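PDB 2GHS: AGR_C_1268p, which probably binds a divalent metal ion and hydrolyses sugar lactones, as a regucalcin-like member of the SMP-30/gluconolactonase family. Local coordinates for residues G53-P58 with S93-I98; A63-I68 with E72-H77; T172-D177 with G213-K218; G193-T198 with R202-P207; H242-R247 with A264-P269. One frame throughout, in Å; residues are numbered along the deposited sequence.

Interaction 1. Residues G53-P58 with S93-I98; sequences GPTFDP and SALAKI
D57 and K97 pair between 53-58 and 93-98: K97 NZ donates to D57 OD1 at 2.8 Å in a salt bridge, coming from the syn side of the carboxylate and 29° out of its plane. The lysine reaches that far because its chain is fully extended, with CG anti to the backbone N (chi1 -179°), and it crosses the aspartate at about a right angle. One water ties the pair a second time, donating to D57 OD2 at 2.6 Å and accepting a longer bond from K97 NZ. Further in, T55 CG2 sits 4.0 Å from L95 CD2 in the conformer given for L95, one of two modelled. T55 OG1 turns instead to a water that donates to L95 O. At the inner end G53 CA lies 3.6 Å from S93 O, and another water takes the hydrogen of L95 N at 2.9 Å while donating to G53 O. The two backbones, running 16° from parallel, therefore meet through waters and side chains, with no direct backbone hydrogen bond. In the second shell, D100 forms a further salt bridge with K97, S136 and N137 hold S93 OG, and W64 and F66 pack on that conformer of L95. A classic beta bulge sets S93 and A94 both opposite A106. This is the meeting of innermost strands from two successive blades of a beta-propeller, next to E52, a predicted metal ligand.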
# COMPACT_ATOMS: atom_id res chain seq x y z
N GLY A 53 0.15 1.74 3.69
CA GLY A 53 1.44 1.92 3.08
C GLY A 53 2.63 1.13 3.63
O GLY A 53 3.75 1.65 3.60
N PRO A 54 2.42 -0.11 4.09
CA PRO A 54 3.57 -0.83 4.67
C PRO A 54 4.62 -1.20 3.65
O PRO A 54 4.27 -1.47 2.48
CB PRO A 54 2.94 -2.14 5.20
CG PRO A 54 1.74 -2.32 4.40
CD PRO A 54 1.21 -0.93 4.11
N THR A 55 5.88 -1.24 4.07
CA THR A 55 6.96 -1.69 3.19
C THR A 55 8.10 -2.20 4.07
O THR A 55 8.08 -2.01 5.30
CB THR A 55 7.38 -0.55 2.20
OG1 THR A 55 8.32 -1.05 1.24
CG2 THR A 55 7.99 0.62 2.92
N PHE A 56 9.05 -2.92 3.48
CA PHE A 56 10.09 -3.55 4.26
C PHE A 56 11.44 -3.14 3.67
O PHE A 56 11.61 -3.11 2.43
CB PHE A 56 9.99 -5.08 4.16
CG PHE A 56 10.95 -5.83 5.07
CD1 PHE A 56 10.85 -5.78 6.45
CD2 PHE A 56 11.89 -6.64 4.50
CE1 PHE A 56 11.74 -6.49 7.23
CE2 PHE A 56 12.75 -7.36 5.29
CZ PHE A 56 12.67 -7.28 6.63
N ASP A 57 12.37 -2.81 4.56
CA ASP A 57 13.80 -2.59 4.23
C ASP A 57 14.65 -3.79 4.62
O ASP A 57 14.96 -3.97 5.79
CB ASP A 57 14.30 -1.31 4.95
CG ASP A 57 15.73 -0.91 4.56
OD1 ASP A 57 16.47 -1.74 3.97
OD2 ASP A 57 16.12 0.25 4.86
N PRO A 58 15.03 -4.62 3.65
CA PRO A 58 15.79 -5.82 3.92
C PRO A 58 17.19 -5.58 4.50
O PRO A 58 17.70 -6.40 5.24
CB PRO A 58 15.83 -6.53 2.56
CG PRO A 58 15.67 -5.49 1.59
CD PRO A 58 14.79 -4.45 2.20
N SER A 93 1.59 8.76 3.14
CA SER A 93 0.92 7.51 2.78
C SER A 93 1.73 6.46 2.04
O SER A 93 1.24 5.33 1.92
CB SER A 93 -0.32 7.80 1.97
OG SER A 93 0.07 8.36 0.72
N ALA A 94 2.93 6.81 1.55
CA ALA A 94 3.80 5.82 0.87
C ALA A 94 5.23 6.13 1.11
O ALA A 94 5.60 7.29 1.24
CB ALA A 94 3.56 5.76 -0.61
N LEU A 95 6.04 5.07 1.16
CA LEU A 95 7.46 5.20 1.44
C LEU A 95 8.27 4.35 0.45
O LEU A 95 7.93 3.20 0.22
CB LEU A 95 7.76 4.69 2.86
CG LEU A 95 9.15 4.87 3.48
CD1 LEU A 95 9.39 6.32 3.90
CD2 LEU A 95 9.36 3.96 4.69
N ALA A 96 9.37 4.92 -0.06
CA ALA A 96 10.29 4.20 -0.91
C ALA A 96 11.68 4.43 -0.40
O ALA A 96 12.05 5.53 0.03
CB ALA A 96 10.18 4.64 -2.33
N LYS A 97 12.49 3.38 -0.44
CA LYS A 97 13.89 3.52 -0.13
C LYS A 97 14.62 4.11 -1.32
O LYS A 97 14.40 3.69 -2.45
CB LYS A 97 14.50 2.15 0.24
CG LYS A 97 15.98 2.15 0.61
CD LYS A 97 16.43 0.80 1.18
CE LYS A 97 17.84 0.82 1.57
NZ LYS A 97 18.29 -0.48 2.21
N ILE A 98 15.54 5.05 -1.05
CA ILE A 98 16.50 5.57 -2.03
C ILE A 98 17.88 4.95 -1.82
O ILE A 98 18.58 4.51 -2.80
CB ILE A 98 16.53 7.08 -2.00
CG1 ILE A 98 15.20 7.65 -2.42
CG2 ILE A 98 17.66 7.61 -2.91
CD1 ILE A 98 15.06 9.13 -2.21
O HOH W 1 4.63 2.54 1.13
O HOH W 2 8.64 0.84 -0.98
O HOH W 3 18.68 0.77 5.19

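Interaction 2. Residues A63-I68 with E72-H77; sequences AWWFNI and ELHELH
W65 lays one face of its indole against H74 CB, which stands 3.6 Å from the centroid of the five-membered ring; the imidazole beyond is nearly parallel to that ring but slid aside, with little overlap. The strands 62-67 and 72-77 form a beta hairpin within a four-stranded propeller blade. On the other side of the sheet, E75 runs alongside W64, its CG 3.7 Å from the centroid of the six-membered ring and its carboxylate turned only 16° from the indole plane; H86 bonds E75 OE1. L73 CD1 rests over a face of F66, off toward the rim, and also touches W64 CE3 at 3.8 Å. W65 can meet H74 because chi1 of 64° puts its CG between the backbone N and carbonyl carbon. Paired backbone bonds join A63 to L76 and W65 to H74; N67 with E72 has one good bond and one weak. E72 OE1 is gripped twice, from opposite faces of its carboxylate: by N67 ND2 at 3.0 Å and by H74 NE2 at 2.8 Å, with the oxygen lying in the imidazole plane.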
# COMPACT_ATOMS: atom_id res chain seq x y z
N ALA A 63 10.39 -3.07 9.07
CA ALA A 63 9.12 -2.77 8.44
C ALA A 63 8.73 -1.35 8.77
O ALA A 63 8.90 -0.88 9.89
CB ALA A 63 8.05 -3.76 8.93
N TRP A 64 8.17 -0.67 7.79
CA TRP A 64 7.70 0.69 7.91
C TRP A 64 6.23 0.74 7.47
O TRP A 64 5.82 0.02 6.55
CB TRP A 64 8.53 1.59 7.00
CG TRP A 64 9.99 1.68 7.33
CD1 TRP A 64 10.97 0.87 6.87
CD2 TRP A 64 10.62 2.67 8.14
NE1 TRP A 64 12.19 1.28 7.37
CE2 TRP A 64 11.98 2.41 8.14
CE3 TRP A 64 10.16 3.79 8.84
CZ2 TRP A 64 12.90 3.20 8.84
CZ3 TRP A 64 11.07 4.58 9.55
CH2 TRP A 64 12.43 4.27 9.53
N TRP A 65 5.43 1.59 8.12
CA TRP A 65 4.07 1.87 7.63
C TRP A 65 3.61 3.21 8.16
O TRP A 65 4.32 3.84 8.97
CB TRP A 65 3.07 0.76 8.00
CG TRP A 65 2.83 0.56 9.44
CD1 TRP A 65 1.88 1.18 10.22
CD2 TRP A 65 3.51 -0.36 10.30
NE1 TRP A 65 1.95 0.70 11.50
CE2 TRP A 65 2.94 -0.24 11.57
CE3 TRP A 65 4.56 -1.26 10.10
CZ2 TRP A 65 3.39 -0.98 12.66
CZ3 TRP A 65 5.00 -2.02 11.18
CH2 TRP A 65 4.42 -1.85 12.44
N PHE A 66 2.44 3.66 7.71
CA PHE A 66 1.92 4.91 8.17
C PHE A 66 0.63 4.76 8.97
O PHE A 66 -0.13 3.83 8.78
CB PHE A 66 1.63 5.84 6.97
CG PHE A 66 2.83 6.20 6.18
CD1 PHE A 66 3.24 5.39 5.12
CD2 PHE A 66 3.53 7.35 6.45
CE1 PHE A 66 4.37 5.73 4.36
CE2 PHE A 66 4.65 7.70 5.73
CZ PHE A 66 5.08 6.88 4.69
N ASN A 67 0.40 5.74 9.83
CA ASN A 67 -0.92 6.02 10.42
C ASN A 67 -1.38 7.32 9.79
O ASN A 67 -1.03 8.38 10.26
CB ASN A 67 -0.83 6.11 11.93
CG ASN A 67 -2.19 6.10 12.61
OD1 ASN A 67 -3.21 5.91 11.98
ND2 ASN A 67 -2.19 6.30 13.93
N ILE A 68 -2.09 7.19 8.67
CA ILE A 68 -2.20 8.33 7.72
C ILE A 68 -2.76 9.57 8.40
O ILE A 68 -2.14 10.65 8.38
CB ILE A 68 -3.06 7.99 6.47
CG1 ILE A 68 -2.39 6.94 5.59
CG2 ILE A 68 -3.28 9.30 5.63
CD1 ILE A 68 -3.21 6.64 4.35
N GLU A 72 1.74 9.91 11.29
CA GLU A 72 2.84 9.11 11.90
C GLU A 72 3.46 8.14 10.92
O GLU A 72 2.76 7.54 10.13
CB GLU A 72 2.33 8.29 13.07
CG GLU A 72 1.79 9.09 14.22
CD GLU A 72 1.00 8.25 15.22
OE1 GLU A 72 0.58 7.08 14.94
OE2 GLU A 72 0.78 8.81 16.32
N LEU A 73 4.77 7.99 11.02
CA LEU A 73 5.53 6.99 10.30
C LEU A 73 6.03 6.00 11.36
O LEU A 73 6.80 6.39 12.25
CB LEU A 73 6.73 7.62 9.58
CG LEU A 73 7.77 6.70 8.91
CD1 LEU A 73 7.15 5.83 7.86
CD2 LEU A 73 8.85 7.55 8.31
N HIS A 74 5.59 4.75 11.24
CA HIS A 74 5.88 3.68 12.18
C HIS A 74 7.00 2.82 11.66
O HIS A 74 7.07 2.54 10.47
CB HIS A 74 4.60 2.85 12.37
CG HIS A 74 3.57 3.58 13.15
ND1 HIS A 74 3.35 3.31 14.48
CD2 HIS A 74 2.79 4.64 12.84
CE1 HIS A 74 2.43 4.15 14.94
NE2 HIS A 74 2.09 4.98 13.97
N GLU A 75 7.88 2.44 12.59
CA GLU A 75 9.10 1.68 12.28
C GLU A 75 9.15 0.51 13.26
O GLU A 75 9.03 0.71 14.46
CB GLU A 75 10.31 2.58 12.51
CG GLU A 75 11.64 1.93 12.23
CD GLU A 75 12.85 2.81 12.53
OE1 GLU A 75 12.69 3.96 13.01
OE2 GLU A 75 13.98 2.33 12.27
N LEU A 76 9.31 -0.71 12.72
CA LEU A 76 9.38 -1.92 13.51
C LEU A 76 10.57 -2.74 13.06
O LEU A 76 10.58 -3.28 11.96
CB LEU A 76 8.11 -2.77 13.35
CG LEU A 76 8.09 -4.09 14.13
CD1 LEU A 76 8.19 -3.84 15.62
CD2 LEU A 76 6.87 -4.93 13.80
N HIS A 77 11.54 -2.90 13.96
CA HIS A 77 12.67 -3.80 13.70
C HIS A 77 12.20 -5.22 14.00
O HIS A 77 11.93 -5.56 15.15
CB HIS A 77 13.88 -3.44 14.58
CG HIS A 77 15.08 -4.28 14.31
ND1 HIS A 77 15.46 -5.32 15.14
CD2 HIS A 77 15.93 -4.30 13.26
CE1 HIS A 77 16.52 -5.92 14.61
NE2 HIS A 77 16.82 -5.31 13.47

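Interaction 3. Residues T172-D177 with G213-K218; sequences TKLFAD and GLPTGK
L174 touches P215 with both of its methyls: CD2 stands 3.8 Å and CD1 4.0 Å from P215 CD. The leucine gets there with CG anti to its own carbonyl carbon (chi1 -65°) and the branch swung trans at chi2, which spreads the two methyls toward the proline ring. The two side chains cross at a slant. CD2 also meets the tip of L214, at 4.2 Å from L214 CD2, so one methyl serves two neighbours in the loop. F175 starts off to one side, but chi1 of -60° swings its ring round until CZ comes within 4.4 Å of P215 CG, a looser touch. A classic beta bulge, with L174 and F175 both opposite I163, is consistent with consecutive residues both taking part. Segment 172-177 belongs to the long strand 170-186, which turns a corner at D177, whereas 213-218 is part of the irregular connection between strands 202-207 and 220-224 of a beta-propeller blade. The connection thus folds back past the intervening hairpin to lie on the bulged strand, and the contact is wholly apolar, with no hydrogen bond across it. V206 touches both F175 and P215, and H165 of strand 161-167 packs on L174 and L214. W148 NE1 bonds the carbonyl of G213, just before L214.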
# COMPACT_ATOMS: atom_id res chain seq x y z
N THR A 172 4.00 12.86 -13.70
CA THR A 172 3.14 12.70 -14.89
C THR A 172 1.82 12.02 -14.50
O THR A 172 1.88 10.95 -13.88
CB THR A 172 3.82 11.80 -15.94
OG1 THR A 172 5.08 12.35 -16.30
CG2 THR A 172 2.96 11.65 -17.18
N LYS A 173 0.66 12.62 -14.80
CA LYS A 173 -0.61 11.97 -14.48
C LYS A 173 -0.86 10.81 -15.45
O LYS A 173 -0.69 10.95 -16.65
CB LYS A 173 -1.79 12.95 -14.51
CG LYS A 173 -3.07 12.36 -13.95
CD LYS A 173 -4.24 13.31 -14.06
CE LYS A 173 -4.24 14.39 -13.06
NZ LYS A 173 -5.60 14.99 -13.05
N LEU A 174 -1.20 9.65 -14.91
CA LEU A 174 -1.47 8.45 -15.68
C LEU A 174 -2.97 8.20 -15.86
O LEU A 174 -3.42 7.85 -16.96
CB LEU A 174 -0.86 7.22 -15.02
CG LEU A 174 0.64 7.18 -14.94
CD1 LEU A 174 1.10 5.82 -14.50
CD2 LEU A 174 1.30 7.57 -16.24
N PHE A 175 -3.72 8.34 -14.77
CA PHE A 175 -5.15 8.01 -14.71
C PHE A 175 -5.87 9.06 -13.90
O PHE A 175 -5.39 9.51 -12.86
CB PHE A 175 -5.34 6.60 -14.11
CG PHE A 175 -4.68 5.53 -14.92
CD1 PHE A 175 -5.21 5.17 -16.14
CD2 PHE A 175 -3.53 4.92 -14.48
CE1 PHE A 175 -4.58 4.23 -16.92
CE2 PHE A 175 -2.89 3.96 -15.28
CZ PHE A 175 -3.44 3.63 -16.49
N ALA A 176 -7.03 9.48 -14.40
CA ALA A 176 -7.83 10.50 -13.73
C ALA A 176 -9.19 9.94 -13.30
O ALA A 176 -9.55 8.79 -13.59
CB ALA A 176 -8.04 11.66 -14.66
N ASP A 177 -9.94 10.78 -12.60
CA ASP A 177 -11.34 10.51 -12.29
C ASP A 177 -11.49 9.25 -11.45
O ASP A 177 -12.39 8.47 -11.66
CB ASP A 177 -12.17 10.38 -13.57
CG ASP A 177 -12.16 11.66 -14.41
OD1 ASP A 177 -12.13 12.80 -13.86
OD2 ASP A 177 -12.18 11.53 -15.66
N GLY A 213 8.27 2.21 -16.54
CA GLY A 213 7.02 2.14 -15.78
C GLY A 213 5.87 2.96 -16.32
O GLY A 213 4.90 3.19 -15.60
N LEU A 214 5.98 3.42 -17.57
CA LEU A 214 4.90 4.19 -18.23
C LEU A 214 4.02 3.23 -19.03
O LEU A 214 4.53 2.31 -19.70
CB LEU A 214 5.45 5.24 -19.18
CG LEU A 214 6.20 6.39 -18.54
CD1 LEU A 214 6.98 7.16 -19.63
CD2 LEU A 214 5.22 7.28 -17.81
N PRO A 215 2.71 3.46 -19.02
CA PRO A 215 1.79 2.65 -19.86
C PRO A 215 2.13 2.69 -21.34
O PRO A 215 2.51 3.74 -21.88
CB PRO A 215 0.44 3.30 -19.60
CG PRO A 215 0.56 3.86 -18.22
CD PRO A 215 1.95 4.43 -18.20
N THR A 216 1.98 1.54 -22.00
CA THR A 216 2.07 1.44 -23.47
C THR A 216 0.72 1.12 -24.12
O THR A 216 0.64 0.89 -25.33
CB THR A 216 3.02 0.33 -23.89
OG1 THR A 216 2.63 -0.86 -23.21
CG2 THR A 216 4.47 0.63 -23.53
N GLY A 217 -0.33 1.06 -23.32
CA GLY A 217 -1.67 0.80 -23.81
C GLY A 217 -2.70 1.17 -22.77
O GLY A 217 -2.36 1.56 -21.66
N LYS A 218 -3.98 1.05 -23.13
CA LYS A 218 -5.04 1.47 -22.22
C LYS A 218 -5.24 0.43 -21.13
O LYS A 218 -4.83 -0.72 -21.30
CB LYS A 218 -6.35 1.74 -22.94
CG LYS A 218 -6.99 0.50 -23.47
CD LYS A 218 -8.40 0.75 -24.02
CE LYS A 218 -9.23 -0.53 -23.96
NZ LYS A 218 -8.70 -1.57 -24.90

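Interaction 4. Residues G193-T198 with R202-P207; sequences GYFVDT and RLMRVP
F195 carries its ring between the backbone N and the carbonyl carbon (chi1 72°), tipping it over the neighbouring strand until M204 CB, of a selenomethionine, lies above one face, 4.1 Å from the centroid. V206 CG2 reaches the same ring in its plane, 3.7 Å from F195 CE1. The frame is a beta hairpin, strands 192-197 and 202-207, within a beta-propeller blade. On the other face of the sheet Y194 has chi1 of -55°, bringing CE1 to 3.7 Å from R205 CB and, in the conformer given for L203, one of two modelled, CD1 to 3.8 Å from L203 CD2, while the guanidinium of R205 leads away. Backbone bonds pair G193 with V206 and F195 with M204; M204 N to F195 O is the straightest of the four, at 171°. V196 rests against N182, a predicted metal ligand, and the ring of F175 meets that of F195. Past the last paired residues, where the strands part, a water takes over: it accepts from D197 N at 2.9 Å and donates to R202 O at 2.7 Å.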
# COMPACT_ATOMS: atom_id res chain seq x y z
N GLY A 193 0.98 -3.28 -15.02
CA GLY A 193 0.58 -2.63 -13.79
C GLY A 193 -0.86 -2.90 -13.50
O GLY A 193 -1.67 -3.15 -14.41
N TYR A 194 -1.19 -2.86 -12.22
CA TYR A 194 -2.54 -3.08 -11.74
C TYR A 194 -2.97 -1.92 -10.83
O TYR A 194 -2.14 -1.31 -10.16
CB TYR A 194 -2.64 -4.38 -10.92
CG TYR A 194 -2.14 -5.60 -11.67
CD1 TYR A 194 -2.94 -6.24 -12.58
CD2 TYR A 194 -0.87 -6.13 -11.42
CE1 TYR A 194 -2.50 -7.32 -13.28
CE2 TYR A 194 -0.42 -7.25 -12.07
CZ TYR A 194 -1.23 -7.85 -13.02
OH TYR A 194 -0.82 -8.99 -13.69
N PHE A 195 -4.25 -1.60 -10.86
CA PHE A 195 -4.85 -0.63 -9.95
C PHE A 195 -6.35 -0.80 -9.89
O PHE A 195 -6.94 -1.45 -10.73
CB PHE A 195 -4.50 0.83 -10.32
CG PHE A 195 -5.19 1.35 -11.53
CD1 PHE A 195 -4.65 1.17 -12.79
CD2 PHE A 195 -6.39 2.04 -11.39
CE1 PHE A 195 -5.33 1.68 -13.91
CE2 PHE A 195 -7.04 2.56 -12.51
CZ PHE A 195 -6.50 2.37 -13.76
N VAL A 196 -6.96 -0.19 -8.89
CA VAL A 196 -8.40 -0.24 -8.73
C VAL A 196 -8.88 1.12 -8.23
O VAL A 196 -8.10 1.86 -7.64
CB VAL A 196 -8.84 -1.33 -7.70
CG1 VAL A 196 -8.57 -0.93 -6.21
CG2 VAL A 196 -10.31 -1.73 -7.86
N ASP A 197 -10.15 1.40 -8.47
CA ASP A 197 -10.86 2.50 -7.78
C ASP A 197 -11.71 1.72 -6.78
O ASP A 197 -12.62 0.97 -7.15
CB ASP A 197 -11.69 3.31 -8.74
CG ASP A 197 -12.49 4.41 -8.05
OD1 ASP A 197 -12.58 4.45 -6.79
OD2 ASP A 197 -13.04 5.25 -8.79
N THR A 198 -11.40 1.86 -5.49
CA THR A 198 -12.09 1.07 -4.44
C THR A 198 -13.61 1.27 -4.45
O THR A 198 -14.34 0.39 -4.06
CB THR A 198 -11.51 1.38 -3.05
OG1 THR A 198 -10.10 1.11 -3.05
CG2 THR A 198 -12.14 0.50 -1.96
N ARG A 202 -13.36 -2.67 -9.83
CA ARG A 202 -12.87 -3.33 -11.03
C ARG A 202 -11.38 -3.17 -11.12
O ARG A 202 -10.86 -2.08 -11.45
CB ARG A 202 -13.54 -2.80 -12.29
CG ARG A 202 -15.00 -3.09 -12.32
CD ARG A 202 -15.62 -2.90 -13.70
NE ARG A 202 -17.08 -3.12 -13.62
CZ ARG A 202 -17.99 -2.16 -13.46
NH1 ARG A 202 -17.62 -0.88 -13.41
NH2 ARG A 202 -19.29 -2.47 -13.38
N LEU A 203 -10.67 -4.23 -10.81
CA LEU A 203 -9.20 -4.19 -10.81
C LEU A 203 -8.74 -4.20 -12.28
O LEU A 203 -9.10 -5.11 -13.06
CB LEU A 203 -8.62 -5.36 -10.01
CG LEU A 203 -7.10 -5.31 -9.77
CD1 LEU A 203 -6.74 -5.99 -8.45
CD2 LEU A 203 -6.38 -5.95 -10.94
N MSE A 204 -7.98 -3.19 -12.64
CA MSE A 204 -7.52 -2.99 -14.00
C MSE A 204 -6.10 -3.52 -14.15
O MSE A 204 -5.32 -3.50 -13.21
CB MSE A 204 -7.49 -1.50 -14.28
CG MSE A 204 -8.76 -0.77 -13.90
SE MSE A 204 -10.35 -1.43 -14.80
CE MSE A 204 -10.02 -0.81 -16.60
N ARG A 205 -5.76 -3.96 -15.36
CA ARG A 205 -4.39 -4.22 -15.75
C ARG A 205 -4.00 -3.27 -16.87
O ARG A 205 -4.84 -2.90 -17.72
CB ARG A 205 -4.21 -5.69 -16.17
CG ARG A 205 -4.94 -6.12 -17.41
CD ARG A 205 -4.51 -7.55 -17.96
NE ARG A 205 -5.26 -7.90 -19.17
CZ ARG A 205 -5.02 -7.45 -20.41
NH1 ARG A 205 -4.00 -6.64 -20.67
NH2 ARG A 205 -5.82 -7.82 -21.41
N VAL A 206 -2.73 -2.87 -16.86
CA VAL A 206 -2.20 -1.87 -17.76
C VAL A 206 -0.86 -2.39 -18.36
O VAL A 206 0.07 -2.68 -17.64
CB VAL A 206 -1.91 -0.53 -16.99
CG1 VAL A 206 -1.52 0.59 -17.98
CG2 VAL A 206 -3.07 -0.11 -16.18
N PRO A 207 -0.75 -2.49 -19.70
CA PRO A 207 0.54 -2.85 -20.27
C PRO A 207 1.52 -1.70 -20.15
O PRO A 207 1.13 -0.54 -20.35
CB PRO A 207 0.18 -3.18 -21.73
CG PRO A 207 -1.03 -2.49 -22.00
CD PRO A 207 -1.77 -2.29 -20.72
O HOH W 4 -11.93 0.18 -10.42

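Interaction 5. Residues H242-R247 with A264-P269; sequences HIWNAR and ARYEVP
W244 and Y266 bury most of this contact, the edge carbon W244 CZ3 lying over one face of the tyrosine ring and 3.3 Å from Y266 CE1. The two belong to strands 243-248 and 262-267 of one beta-propeller blade, with strand 252-256 between them, so side chains meet across a neighbour. The rings are offset, their planes 25° apart and the W244 six-membered ring 5.0 Å from the Y266 ring by centroids, so they barely overlap. Their polar ends are engaged beyond the pair: D238 takes W244 NE1, R255 bonds Y266 OH, and F36 stacks on the tyrosine. R265, third in buried area, bends at chi3 and brings its guanidinium beside the aliphatic part of R247. Salt bridges to D254 and E250 hold R265, and the carbonyls of K229 and I228 hold R247, which probably eases the like charges. R265 NH2 is 3.9 Å from R247 CG and 4.5 Å from R247 NE.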
# COMPACT_ATOMS: atom_id res chain seq x y z
N HIS A 242 0.82 -13.74 -8.82
CA HIS A 242 -0.46 -13.68 -8.11
C HIS A 242 -0.59 -12.35 -7.43
O HIS A 242 0.37 -11.82 -6.86
CB HIS A 242 -0.60 -14.80 -7.07
CG HIS A 242 -0.81 -16.16 -7.65
ND1 HIS A 242 -1.36 -17.22 -6.92
CD2 HIS A 242 -0.46 -16.68 -8.85
CE1 HIS A 242 -1.40 -18.29 -7.68
NE2 HIS A 242 -0.86 -18.00 -8.86
N ILE A 243 -1.82 -11.83 -7.38
CA ILE A 243 -2.15 -10.59 -6.66
C ILE A 243 -2.74 -10.95 -5.30
O ILE A 243 -3.63 -11.79 -5.21
CB ILE A 243 -3.11 -9.72 -7.50
CG1 ILE A 243 -2.39 -9.26 -8.79
CG2 ILE A 243 -3.67 -8.59 -6.65
CD1 ILE A 243 -3.26 -8.54 -9.73
N TRP A 244 -2.21 -10.30 -4.25
CA TRP A 244 -2.67 -10.48 -2.91
C TRP A 244 -3.24 -9.13 -2.47
O TRP A 244 -2.50 -8.16 -2.36
CB TRP A 244 -1.51 -10.88 -1.99
CG TRP A 244 -0.87 -12.20 -2.32
CD1 TRP A 244 -0.15 -12.53 -3.42
CD2 TRP A 244 -0.94 -13.39 -1.51
NE1 TRP A 244 0.27 -13.84 -3.33
CE2 TRP A 244 -0.20 -14.38 -2.17
CE3 TRP A 244 -1.50 -13.68 -0.28
CZ2 TRP A 244 -0.03 -15.68 -1.63
CZ3 TRP A 244 -1.33 -14.97 0.27
CH2 TRP A 244 -0.62 -15.95 -0.42
N ASN A 245 -4.55 -9.07 -2.29
CA ASN A 245 -5.32 -7.83 -2.09
C ASN A 245 -6.02 -7.80 -0.73
O ASN A 245 -6.81 -8.72 -0.42
CB ASN A 245 -6.38 -7.69 -3.20
CG ASN A 245 -7.28 -6.51 -3.00
OD1 ASN A 245 -8.50 -6.66 -2.84
ND2 ASN A 245 -6.69 -5.31 -3.02
N ALA A 246 -5.76 -6.75 0.05
CA ALA A 246 -6.46 -6.51 1.31
C ALA A 246 -7.89 -6.06 0.98
O ALA A 246 -8.09 -5.15 0.18
CB ALA A 246 -5.76 -5.45 2.12
N ARG A 247 -8.88 -6.70 1.60
CA ARG A 247 -10.28 -6.42 1.31
C ARG A 247 -10.87 -5.71 2.52
O ARG A 247 -11.11 -6.32 3.56
CB ARG A 247 -11.05 -7.72 1.01
CG ARG A 247 -12.51 -7.54 0.57
CD ARG A 247 -12.60 -7.57 -0.89
NE ARG A 247 -13.89 -7.30 -1.52
CZ ARG A 247 -14.02 -7.27 -2.84
NH1 ARG A 247 -12.99 -7.63 -3.59
NH2 ARG A 247 -15.17 -6.98 -3.40
N ALA A 264 -8.00 -18.00 -3.11
CA ALA A 264 -7.93 -18.10 -1.67
C ALA A 264 -8.31 -16.80 -0.98
O ALA A 264 -8.13 -15.69 -1.55
CB ALA A 264 -6.55 -18.50 -1.22
N ARG A 265 -8.75 -16.96 0.25
CA ARG A 265 -8.98 -15.87 1.18
C ARG A 265 -8.34 -16.18 2.52
O ARG A 265 -8.62 -17.24 3.13
CB ARG A 265 -10.49 -15.66 1.41
CG ARG A 265 -10.78 -14.67 2.55
CD ARG A 265 -12.18 -14.09 2.47
NE ARG A 265 -12.29 -13.06 1.43
CZ ARG A 265 -13.36 -12.27 1.27
NH1 ARG A 265 -14.40 -12.39 2.08
NH2 ARG A 265 -13.38 -11.35 0.30
N TYR A 266 -7.46 -15.28 2.96
CA TYR A 266 -6.68 -15.48 4.18
C TYR A 266 -7.23 -14.50 5.18
O TYR A 266 -7.15 -13.25 4.99
CB TYR A 266 -5.19 -15.19 3.92
CG TYR A 266 -4.56 -16.12 2.91
CD1 TYR A 266 -4.64 -15.84 1.55
CD2 TYR A 266 -4.00 -17.33 3.30
CE1 TYR A 266 -4.13 -16.69 0.61
CE2 TYR A 266 -3.46 -18.20 2.33
CZ TYR A 266 -3.55 -17.87 0.99
OH TYR A 266 -3.02 -18.74 0.03
N GLU A 267 -7.87 -15.03 6.21
CA GLU A 267 -8.53 -14.24 7.23
C GLU A 267 -7.50 -13.56 8.15
O GLU A 267 -6.43 -14.11 8.44
CB GLU A 267 -9.54 -15.08 8.03
CG GLU A 267 -10.69 -15.65 7.17
CD GLU A 267 -11.71 -16.45 7.96
OE1 GLU A 267 -11.42 -16.87 9.11
OE2 GLU A 267 -12.83 -16.67 7.43
N VAL A 268 -7.83 -12.34 8.59
CA VAL A 268 -7.08 -11.58 9.62
C VAL A 268 -8.08 -10.95 10.58
O VAL A 268 -9.22 -10.68 10.21
CB VAL A 268 -6.17 -10.49 9.04
CG1 VAL A 268 -5.12 -11.11 8.11
CG2 VAL A 268 -6.92 -9.50 8.28
N PRO A 269 -7.67 -10.76 11.83
CA PRO A 269 -8.60 -10.29 12.86
C PRO A 269 -9.12 -8.89 12.68
O PRO A 269 -10.26 -8.63 13.07
CB PRO A 269 -7.78 -10.40 14.16
CG PRO A 269 -6.76 -11.39 13.87
CD PRO A 269 -6.38 -11.15 12.42

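The five contacts are spread around one beta-propeller. Interaction 2 lies in the blade that supplies 53-58 to interaction 1, and the two touch: T55 N lies 2.8 Å from W64 O, a probable hydrogen bond. Interactions 3 and 4 adjoin likewise, with T216 N 2.8 Å from P207 O. Y194 CD1 of interaction 4 also meets I243 CD1, on the strand of W244, at 3.7 Å. Interactions 2 and 4, about 26 Å apart by centres, both approach predicted metal ligands: between side chains, F66 is about 5 Å from E52 and V196 about 4 Å from N182. Likewise, the R247 side chain is about 7 Å from that of D233, the predicted proton donor/acceptor, and the S93 side chain about 10 Å from the bound potassium ion.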